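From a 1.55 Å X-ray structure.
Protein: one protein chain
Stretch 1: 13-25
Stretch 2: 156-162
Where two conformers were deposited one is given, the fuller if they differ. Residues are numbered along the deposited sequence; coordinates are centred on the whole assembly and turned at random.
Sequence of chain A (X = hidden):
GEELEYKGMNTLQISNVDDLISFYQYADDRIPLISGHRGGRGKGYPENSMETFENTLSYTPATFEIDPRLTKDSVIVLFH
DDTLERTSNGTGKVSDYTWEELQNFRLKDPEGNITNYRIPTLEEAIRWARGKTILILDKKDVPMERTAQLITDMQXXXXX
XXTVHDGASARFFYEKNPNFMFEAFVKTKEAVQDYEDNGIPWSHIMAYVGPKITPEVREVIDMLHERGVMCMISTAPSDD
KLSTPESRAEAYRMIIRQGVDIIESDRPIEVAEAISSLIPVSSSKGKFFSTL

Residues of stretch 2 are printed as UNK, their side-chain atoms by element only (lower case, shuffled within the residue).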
# COMPACT_ATOMS: atom_id res chain seq x y z
N GLN A 13 -26.04 1.91 -17.48
CA GLN A 13 -27.34 2.32 -16.96
C GLN A 13 -27.65 1.56 -15.68
O GLN A 13 -28.24 0.48 -15.72
CB GLN A 13 -28.40 2.13 -18.03
CG GLN A 13 -28.04 2.97 -19.27
CD GLN A 13 -28.21 4.46 -19.02
OE1 GLN A 13 -27.26 5.20 -18.64
NE2 GLN A 13 -29.43 4.92 -19.18
N ILE A 14 -27.20 2.13 -14.56
CA ILE A 14 -27.23 1.50 -13.25
C ILE A 14 -27.82 2.54 -12.32
O ILE A 14 -27.16 3.51 -11.97
CB ILE A 14 -25.80 1.04 -12.85
CG1 ILE A 14 -25.32 -0.10 -13.78
CG2 ILE A 14 -25.77 0.57 -11.40
CD1 ILE A 14 -23.90 -0.48 -13.65
N SER A 15 -29.08 2.37 -11.94
CA SER A 15 -29.79 3.44 -11.22
C SER A 15 -29.65 3.34 -9.71
O SER A 15 -29.96 4.30 -9.03
CB SER A 15 -31.30 3.46 -11.50
OG SER A 15 -31.63 3.37 -12.87
N ASN A 16 -29.25 2.19 -9.19
CA ASN A 16 -29.23 1.98 -7.74
C ASN A 16 -28.36 0.77 -7.41
O ASN A 16 -27.88 0.14 -8.31
CB ASN A 16 -30.67 1.82 -7.21
CG ASN A 16 -31.44 0.70 -7.92
OD1 ASN A 16 -30.88 -0.34 -8.20
ND2 ASN A 16 -32.71 0.95 -8.24
N VAL A 17 -28.17 0.48 -6.13
CA VAL A 17 -27.32 -0.63 -5.71
C VAL A 17 -27.85 -1.99 -6.22
O VAL A 17 -27.05 -2.82 -6.65
CB VAL A 17 -27.11 -0.69 -4.20
CG1 VAL A 17 -26.38 -2.00 -3.82
CG2 VAL A 17 -26.28 0.52 -3.73
N ASP A 18 -29.19 -2.22 -6.23
CA ASP A 18 -29.70 -3.46 -6.81
C ASP A 18 -29.30 -3.64 -8.29
O ASP A 18 -28.95 -4.74 -8.73
CB ASP A 18 -31.23 -3.56 -6.67
CG ASP A 18 -31.67 -3.75 -5.22
OD1 ASP A 18 -30.81 -4.17 -4.40
OD2 ASP A 18 -32.86 -3.50 -4.94
N ASP A 19 -29.31 -2.54 -9.06
CA ASP A 19 -28.89 -2.62 -10.46
C ASP A 19 -27.40 -2.95 -10.56
O ASP A 19 -26.97 -3.69 -11.44
CB ASP A 19 -29.12 -1.30 -11.20
CG ASP A 19 -30.55 -1.08 -11.62
OD1 ASP A 19 -31.42 -2.00 -11.49
OD2 ASP A 19 -30.77 0.06 -12.11
N LEU A 20 -26.61 -2.44 -9.62
CA LEU A 20 -25.17 -2.64 -9.65
C LEU A 20 -24.89 -4.09 -9.32
O LEU A 20 -24.08 -4.71 -9.97
CB LEU A 20 -24.43 -1.67 -8.69
CG LEU A 20 -22.90 -1.80 -8.64
CD1 LEU A 20 -22.22 -1.54 -9.96
CD2 LEU A 20 -22.37 -0.84 -7.52
N ILE A 21 -25.57 -4.63 -8.32
CA ILE A 21 -25.40 -6.06 -7.96
C ILE A 21 -25.81 -6.93 -9.14
O ILE A 21 -25.10 -7.84 -9.55
CB ILE A 21 -26.24 -6.40 -6.69
CG1 ILE A 21 -25.63 -5.76 -5.46
CG2 ILE A 21 -26.45 -7.94 -6.50
CD1 ILE A 21 -26.58 -5.71 -4.25
N SER A 22 -26.93 -6.58 -9.77
CA SER A 22 -27.37 -7.33 -10.93
C SER A 22 -26.36 -7.32 -12.06
O SER A 22 -26.06 -8.37 -12.68
CB SER A 22 -28.68 -6.76 -11.46
OG SER A 22 -29.23 -7.62 -12.43
N PHE A 23 -25.84 -6.12 -12.34
CA PHE A 23 -24.85 -5.91 -13.40
C PHE A 23 -23.68 -6.90 -13.22
O PHE A 23 -23.23 -7.52 -14.17
CB PHE A 23 -24.36 -4.44 -13.39
CG PHE A 23 -23.32 -4.10 -14.46
CD1 PHE A 23 -23.68 -3.97 -15.81
CD2 PHE A 23 -21.99 -3.93 -14.14
CE1 PHE A 23 -22.75 -3.62 -16.77
CE2 PHE A 23 -21.05 -3.61 -15.10
CZ PHE A 23 -21.44 -3.45 -16.41
N TYR A 24 -23.26 -7.05 -11.97
CA TYR A 24 -22.11 -7.90 -11.63
C TYR A 24 -22.48 -9.35 -11.23
O TYR A 24 -21.58 -10.09 -10.82
CB TYR A 24 -21.24 -7.24 -10.53
CG TYR A 24 -20.34 -6.16 -11.13
CD1 TYR A 24 -19.41 -6.49 -12.10
CD2 TYR A 24 -20.43 -4.84 -10.71
CE1 TYR A 24 -18.61 -5.54 -12.68
CE2 TYR A 24 -19.64 -3.89 -11.27
CZ TYR A 24 -18.69 -4.24 -12.24
OH TYR A 24 -17.90 -3.25 -12.84
N GLN A 25 -23.74 -9.75 -11.34
CA GLN A 25 -24.11 -11.15 -11.13
C GLN A 25 -23.73 -11.94 -12.38
O GLN A 25 -24.27 -11.69 -13.50
CB GLN A 25 -25.61 -11.34 -10.83
CG GLN A 25 -26.06 -12.80 -10.58
CD GLN A 25 -25.49 -13.41 -9.27
OE1 GLN A 25 -24.80 -12.73 -8.50
NE2 GLN A 25 -25.81 -14.68 -9.02
N UNK A 156 -23.26 7.53 -3.14
CA UNK A 156 -22.56 7.15 -4.39
C UNK A 156 -22.33 5.64 -4.49
O UNK A 156 -21.62 5.17 -5.36
c UNK A 156 -21.18 7.91 -4.51
N UNK A 157 -22.93 4.87 -3.59
CA UNK A 157 -22.77 3.40 -3.65
C UNK A 157 -23.06 2.74 -4.97
O UNK A 157 -22.40 1.73 -5.30
c UNK A 157 -23.34 3.19 -1.12
c UNK A 157 -24.35 4.22 -0.64
o UNK A 157 -24.85 5.04 -1.45
c UNK A 157 -23.58 2.69 -2.59
o UNK A 157 -24.66 4.22 0.58
N UNK A 158 -24.06 3.25 -5.73
CA UNK A 158 -24.30 2.59 -7.03
C UNK A 158 -23.27 2.82 -8.12
O UNK A 158 -23.38 2.22 -9.20
c UNK A 158 -26.29 3.69 -6.20
c UNK A 158 -25.17 4.13 -5.32
c UNK A 158 -25.64 3.22 -7.48
N UNK A 159 -22.30 3.70 -7.90
CA UNK A 159 -21.34 4.04 -8.95
C UNK A 159 -19.91 4.25 -8.47
O UNK A 159 -19.06 4.66 -9.26
o UNK A 159 -23.10 10.08 -7.19
c UNK A 159 -21.80 5.23 -9.82
c UNK A 159 -22.79 8.89 -7.81
c UNK A 159 -21.27 7.62 -9.13
c UNK A 159 -21.60 8.79 -8.49
c UNK A 159 -22.14 6.49 -9.09
c UNK A 159 -23.40 6.66 -8.47
c UNK A 159 -23.71 7.83 -7.81
N UNK A 160 -19.63 3.99 -7.20
CA UNK A 160 -18.25 4.10 -6.69
C UNK A 160 -17.98 2.84 -5.88
O UNK A 160 -18.56 2.66 -4.79
c UNK A 160 -16.53 5.50 -5.41
c UNK A 160 -18.03 5.37 -5.86
c UNK A 160 -18.51 6.63 -6.57
N UNK A 161 -17.15 1.94 -6.41
CA UNK A 161 -16.81 0.66 -5.77
C UNK A 161 -15.49 0.81 -5.04
O UNK A 161 -14.70 1.72 -5.36
se UNK A 161 -17.77 -1.87 -9.07
c UNK A 161 -17.97 -0.80 -7.45
c UNK A 161 -16.67 -0.47 -6.81
c UNK A 161 -16.88 -3.47 -8.36
N UNK A 162 -15.23 -0.12 -4.13
CA UNK A 162 -14.00 -0.07 -3.30
C UNK A 162 -13.16 -1.32 -3.57
O UNK A 162 -13.67 -2.41 -3.51
c UNK A 162 -13.05 0.11 -0.95
c UNK A 162 -16.04 1.15 -0.18
c UNK A 162 -14.35 0.01 -1.81
c UNK A 162 -15.26 1.23 -1.54
O HOH W 1 -24.71 3.95 -11.05

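Position 156 carries a single side-chain carbon, which lies out of reach of stretch 1. This is alanine. Ala 156 serves through its backbone: its O accepts from the N of position 159 at 3.0 Å.

Position 157 has three carbons, the third carrying two oxygens, an unbranched chain ending in a carboxylate. Its CB lies 3.6 Å from Val 17 CG2, and its backbone O lies 3.4 Å from Leu 20 CD2. This is glutamate. The CA-to-CB bond of Glu 157 points sideways and the end of the chain leads away, so the helix meets the aliphatic base while OE2 is hydrogen-bonded elsewhere in the structure.

Position 158 shows three carbons closing a ring onto the backbone N, and the ring lies against Asn 16 and Val 17 at the start of the helix. It can only be proline. Pro 158 gives the largest covered area of either stretch, 94 Å². Its CB is 3.7 Å from Asn 16 C, and its CG is 3.7 Å from Val 17 N and 4.0 Å from Val 17 CG2. Its O faces Ile 14 CG2 and Leu 20 CD2, each at 3.6 Å.

Position 159 has one carbon, then a six-carbon ring bearing one oxygen: tyrosine. The side chain of Tyr 159 makes no contact with stretch 1.

Position 160 forks at its first carbon into two more, three in all, and its CA-to-CB bond points away from stretch 1. It is valine, and Val 160 begins the strand.

Position 161 is an unbranched run of two carbons, a selenium and a last carbon. Its CA-to-CB bond points toward stretch 1, and the selenium approaches the Tyr 24 ring. This is selenomethionine, here Met 161. Its SE lies 3.5 Å from Tyr 24 CE2 and meets the ring obliquely, while its CG is 4.4 Å from Leu 20 CD2.

Position 162 has four carbons, forked at the first with one arm two carbons long: isoleucine. Ile 162 is out of reach.

No direct hydrogen bond crosses this contact, so packing does the work. Val 17 and Leu 20, three apart on the helix, and Tyr 24, four further on, contact the loop and strand. Within stretch 1, the helix start is held by Asp 19 N donating to the capping Asn 16 OD1 at 2.8 Å and Ser 15 N to Asp 19 OD2 at 2.9 Å. One water supplies a polar link, donating to Ile 14 O at 2.7 Å and to Pro 158 O at 2.9 Å.

Stretch 2, residues 156-162: AEPYVMI
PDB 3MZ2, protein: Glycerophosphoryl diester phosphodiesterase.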